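Local coordinates for protein probable transcriptional regulator (PDB 2FBI) that probably binds DNA through a winged helix-turn-helix domain and regulates transcription, as in other members of the MarR family, at residues 76-84 against 93-103. Numbering follows the deposited sequence.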
loop_
_atom_site.group_PDB
_atom_site.type_symbol
_atom_site.label_atom_id
_atom_site.label_comp_id
_atom_site.label_asym_id
_atom_site.label_seq_id
_atom_site.Cartn_x
_atom_site.Cartn_y
_atom_site.Cartn_z
ATOM N N ARG A 76 5.276 12.380 21.307
ATOM C CA ARG A 76 5.530 13.799 21.612
ATOM C C ARG A 76 4.209 14.590 21.718
ATOM O O ARG A 76 4.093 15.543 22.511
ATOM C CB ARG A 76 6.476 14.421 20.569
ATOM C CG ARG A 76 6.855 15.918 20.776
ATOM C CD ARG A 76 7.493 16.511 19.509
ATOM N NE ARG A 76 6.491 16.844 18.470
ATOM C CZ ARG A 76 6.637 16.620 17.146
ATOM N NH1 ARG A 76 5.665 16.971 16.295
ATOM N NH2 ARG A 76 7.738 16.028 16.652
ATOM N N ASP A 77 3.223 14.160 20.929
ATOM C CA ASP A 77 1.886 14.773 20.904
ATOM C C ASP A 77 0.916 14.265 21.948
ATOM O O ASP A 77 -0.223 14.679 21.954
ATOM C CB ASP A 77 1.277 14.662 19.505
ATOM C CG ASP A 77 2.040 15.479 18.504
ATOM O OD1 ASP A 77 2.854 16.321 18.948
ATOM O OD2 ASP A 77 1.825 15.312 17.288
ATOM N N GLY A 78 1.370 13.398 22.830
ATOM C CA GLY A 78 0.530 12.838 23.844
ATOM C C GLY A 78 -0.500 11.799 23.389
ATOM O O GLY A 78 -1.404 11.474 24.167
ATOM N N ILE A 79 -0.372 11.272 22.166
ATOM C CA ILE A 79 -1.313 10.278 21.589
ATOM C C ILE A 79 -1.058 8.828 22.032
ATOM O O ILE A 79 -2.011 8.053 22.328
ATOM C CB ILE A 79 -1.340 10.356 20.058
ATOM C CG1 ILE A 79 -1.601 11.792 19.567
ATOM C CG2 ILE A 79 -2.332 9.352 19.453
ATOM C CD1 ILE A 79 -2.922 12.360 19.962
ATOM N N VAL A 80 0.225 8.451 22.072
ATOM C CA VAL A 80 0.617 7.139 22.567
ATOM C C VAL A 80 1.614 7.246 23.748
ATOM O O VAL A 80 2.258 8.266 23.917
ATOM C CB VAL A 80 1.232 6.295 21.398
ATOM C CG1 VAL A 80 0.277 6.243 20.195
ATOM C CG2 VAL A 80 2.658 6.855 21.003
ATOM N N ARG A 81 1.702 6.182 24.537
ATOM C CA ARG A 81 2.685 5.948 25.595
ATOM C C ARG A 81 3.543 4.702 25.214
ATOM O O ARG A 81 3.020 3.736 24.680
ATOM C CB ARG A 81 1.945 5.634 26.900
ATOM C CG ARG A 81 2.837 5.428 28.156
ATOM C CD ARG A 81 1.982 4.897 29.338
ATOM N NE ARG A 81 0.909 5.840 29.542
ATOM C CZ ARG A 81 1.077 7.068 30.038
ATOM N NH1 ARG A 81 2.289 7.444 30.450
ATOM N NH2 ARG A 81 0.032 7.918 30.149
ATOM N N ARG A 82 4.844 4.729 25.521
ATOM C CA ARG A 82 5.765 3.604 25.267
ATOM C C ARG A 82 6.350 3.186 26.575
ATOM O O ARG A 82 6.690 4.041 27.379
ATOM C CB ARG A 82 6.885 3.999 24.302
ATOM C CG ARG A 82 6.425 4.017 22.869
ATOM C CD ARG A 82 7.557 4.252 21.849
ATOM N NE ARG A 82 8.312 5.481 22.045
ATOM C CZ ARG A 82 9.293 5.907 21.233
ATOM N NH1 ARG A 82 9.649 5.203 20.147
ATOM N NH2 ARG A 82 9.906 7.070 21.490
ATOM N N TRP A 83 6.430 1.887 26.807
ATOM C CA TRP A 83 6.962 1.355 28.042
ATOM C C TRP A 83 7.663 0.038 27.806
ATOM O O TRP A 83 7.245 -0.747 26.945
ATOM C CB TRP A 83 5.849 1.127 29.093
ATOM C CG TRP A 83 4.524 0.595 28.544
ATOM C CD1 TRP A 83 3.555 1.325 27.866
ATOM C CD2 TRP A 83 4.010 -0.737 28.651
ATOM N NE1 TRP A 83 2.494 0.508 27.561
ATOM C CE2 TRP A 83 2.748 -0.752 28.039
ATOM C CE3 TRP A 83 4.500 -1.931 29.201
ATOM C CZ2 TRP A 83 1.991 -1.904 27.941
ATOM C CZ3 TRP A 83 3.726 -3.074 29.113
ATOM C CH2 TRP A 83 2.500 -3.055 28.493
ATOM N N LYS A 84 8.687 -0.223 28.607
ATOM C CA LYS A 84 9.383 -1.511 28.550
ATOM C C LYS A 84 8.605 -2.573 29.313
ATOM O O LYS A 84 8.116 -2.300 30.413
ATOM C CB LYS A 84 10.846 -1.373 29.032
ATOM C CG LYS A 84 11.717 -0.698 27.970
ATOM C CD LYS A 84 12.623 0.414 28.486
ATOM C CE LYS A 84 14.070 -0.010 28.574
ATOM N NZ LYS A 84 14.471 -0.270 29.998
ATOM N N TYR A 93 6.431 -2.028 24.429
ATOM C CA TYR A 93 4.990 -1.929 24.182
ATOM C C TYR A 93 4.452 -0.526 23.996
ATOM O O TYR A 93 4.916 0.466 24.577
ATOM C CB TYR A 93 4.207 -2.612 25.305
ATOM C CG TYR A 93 4.268 -4.082 25.134
ATOM C CD1 TYR A 93 5.489 -4.768 25.282
ATOM C CD2 TYR A 93 3.139 -4.793 24.789
ATOM C CE1 TYR A 93 5.548 -6.132 25.103
ATOM C CE2 TYR A 93 3.191 -6.156 24.636
ATOM C CZ TYR A 93 4.388 -6.808 24.784
ATOM O OH TYR A 93 4.426 -8.157 24.572
ATOM N N VAL A 94 3.432 -0.458 23.172
ATOM C CA VAL A 94 2.850 0.817 22.838
ATOM C C VAL A 94 1.328 0.760 23.129
ATOM O O VAL A 94 0.664 -0.229 22.853
ATOM C CB VAL A 94 3.098 1.225 21.343
ATOM C CG1 VAL A 94 2.710 2.632 21.135
ATOM C CG2 VAL A 94 4.583 1.044 20.899
ATOM N N ASN A 95 0.796 1.856 23.652
ATOM C CA ASN A 95 -0.672 1.994 23.749
ATOM C C ASN A 95 -1.193 3.429 23.554
ATOM O O ASN A 95 -0.454 4.422 23.661
ATOM C CB ASN A 95 -1.205 1.332 25.043
ATOM C CG ASN A 95 -0.769 2.054 26.287
ATOM O OD1 ASN A 95 0.253 1.731 26.882
ATOM N ND2 ASN A 95 -1.567 3.042 26.713
ATOM N N LEU A 96 -2.462 3.541 23.205
ATOM C CA LEU A 96 -3.055 4.899 23.124
ATOM C C LEU A 96 -3.152 5.508 24.516
ATOM O O LEU A 96 -3.382 4.807 25.498
ATOM C CB LEU A 96 -4.422 4.847 22.462
ATOM C CG LEU A 96 -4.394 4.525 20.983
ATOM C CD1 LEU A 96 -5.816 4.126 20.595
ATOM C CD2 LEU A 96 -3.851 5.719 20.171
ATOM N N THR A 97 -2.916 6.805 24.614
ATOM C CA THR A 97 -3.190 7.518 25.873
ATOM C C THR A 97 -4.707 7.889 25.908
ATOM O O THR A 97 -5.414 7.724 24.890
ATOM C CB THR A 97 -2.436 8.822 25.914
ATOM O OG1 THR A 97 -2.787 9.546 24.755
ATOM C CG2 THR A 97 -0.817 8.590 25.880
ATOM N N GLU A 98 -5.189 8.438 27.039
ATOM C CA GLU A 98 -6.612 8.911 27.107
ATOM C C GLU A 98 -6.812 9.955 26.039
ATOM O O GLU A 98 -7.838 9.979 25.359
ATOM C CB GLU A 98 -6.992 9.467 28.493
ATOM C CG GLU A 98 -6.855 8.401 29.598
ATOM C CD GLU A 98 -6.995 9.006 31.038
ATOM O OE1 GLU A 98 -7.640 10.063 31.182
ATOM O OE2 GLU A 98 -6.498 8.408 32.029
ATOM N N LYS A 99 -5.811 10.788 25.845
ATOM C CA LYS A 99 -5.913 11.754 24.799
ATOM C C LYS A 99 -5.998 11.128 23.380
ATOM O O LYS A 99 -6.776 11.578 22.503
ATOM C CB LYS A 99 -4.758 12.754 24.941
ATOM C CG LYS A 99 -4.767 13.809 23.850
ATOM C CD LYS A 99 -3.457 14.617 23.884
ATOM C CE LYS A 99 -3.320 15.483 22.629
ATOM N NZ LYS A 99 -2.241 16.531 22.877
ATOM N N GLY A 100 -5.222 10.060 23.148
ATOM C CA GLY A 100 -5.282 9.367 21.853
ATOM C C GLY A 100 -6.602 8.662 21.645
ATOM O O GLY A 100 -7.121 8.662 20.561
ATOM N N GLN A 101 -7.153 8.081 22.709
ATOM C CA GLN A 101 -8.471 7.417 22.616
ATOM C C GLN A 101 -9.584 8.407 22.267
ATOM O O GLN A 101 -10.469 8.106 21.474
ATOM C CB GLN A 101 -8.786 6.719 23.932
ATOM C CG GLN A 101 -7.854 5.523 24.272
ATOM C CD GLN A 101 -8.198 4.272 23.472
ATOM O OE1 GLN A 101 -8.996 4.329 22.553
ATOM N NE2 GLN A 101 -7.592 3.152 23.816
ATOM N N GLN A 102 -9.486 9.624 22.802
ATOM C CA GLN A 102 -10.515 10.661 22.559
ATOM C C GLN A 102 -10.330 11.247 21.174
ATOM O O GLN A 102 -11.284 11.618 20.515
ATOM C CB GLN A 102 -10.439 11.773 23.626
ATOM C CG GLN A 102 -11.602 12.806 23.540
ATOM C CD GLN A 102 -12.990 12.185 23.731
ATOM O OE1 GLN A 102 -13.181 11.202 24.436
ATOM N NE2 GLN A 102 -13.967 12.800 23.126
ATOM N N CYS A 103 -9.079 11.335 20.735
ATOM C CA CYS A 103 -8.728 11.597 19.341
ATOM C C CYS A 103 -9.406 10.587 18.412
ATOM O O CYS A 103 -10.140 10.955 17.489
ATOM C CB CYS A 103 -7.187 11.509 19.204
ATOM S SG CYS A 103 -6.617 11.962 17.631
#
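Ile79, Val80, Val94 and Leu96 make the apolar heart of this contact, the base of the beta hairpin that forms the wing of the MarR-type winged helix-turn-helix domain. Leu96 CD2 reaches Ile79 CG2 at 4.0 Å, the two side chains running alongside each other, and also touches Val80 CG1; Val94 CG1 meets Val80 CB. Leu45 of helix 36-48 packs on Val80, Val94 and Leu96, while Leu74 of helix 64-76 packs on Ile79 and Val80, so the hairpin is seated on the helical core.

From there the antiparallel ladder runs outward. Arg81 and Asn95 exchange two backbone hydrogen bonds, as do Trp83 and Tyr93. On the face carrying Val94, Arg82 lays its CG beside Val94 CG2 and sends its guanidinium to a salt bridge with Glu75. The other face holds Trp83, whose six-membered ring lies over Tyr93 CB in a CH-pi contact, 3.5 Å from that atom to the ring centroid; the Tyr93 ring is nearly parallel to the indole (25°) but displaced, so the methylene takes the place under it.

At the opposite end, the turn from helix 64-76 into the strand meets the start of helix 98-122. Gly78, with positive phi, closes the first helix in a Schellman motif; Thr97 is the N-cap of the second, its OG1 accepting from Gly100 N. The same OG1 sits 2.4 Å from Gly78 O, so short that the hydrogen bond modelled there is doubtful in detail. Thr97 N gives a nearly straight bond (173°) to Ile79 O, approaching from above the carbonyl plane. An extended Lys99 carries NZ to Asp77 O at 2.9 Å.

Back on the Trp83 face, Asn95 has CG between its backbone N and carbonyl carbon (chi1 68°), which turns the amide across the indole edge. There OD1 takes the hydrogen bond from Trp83 NE1 at 2.6 Å, close to the ring plane, and ND2 donates to Leu96 O.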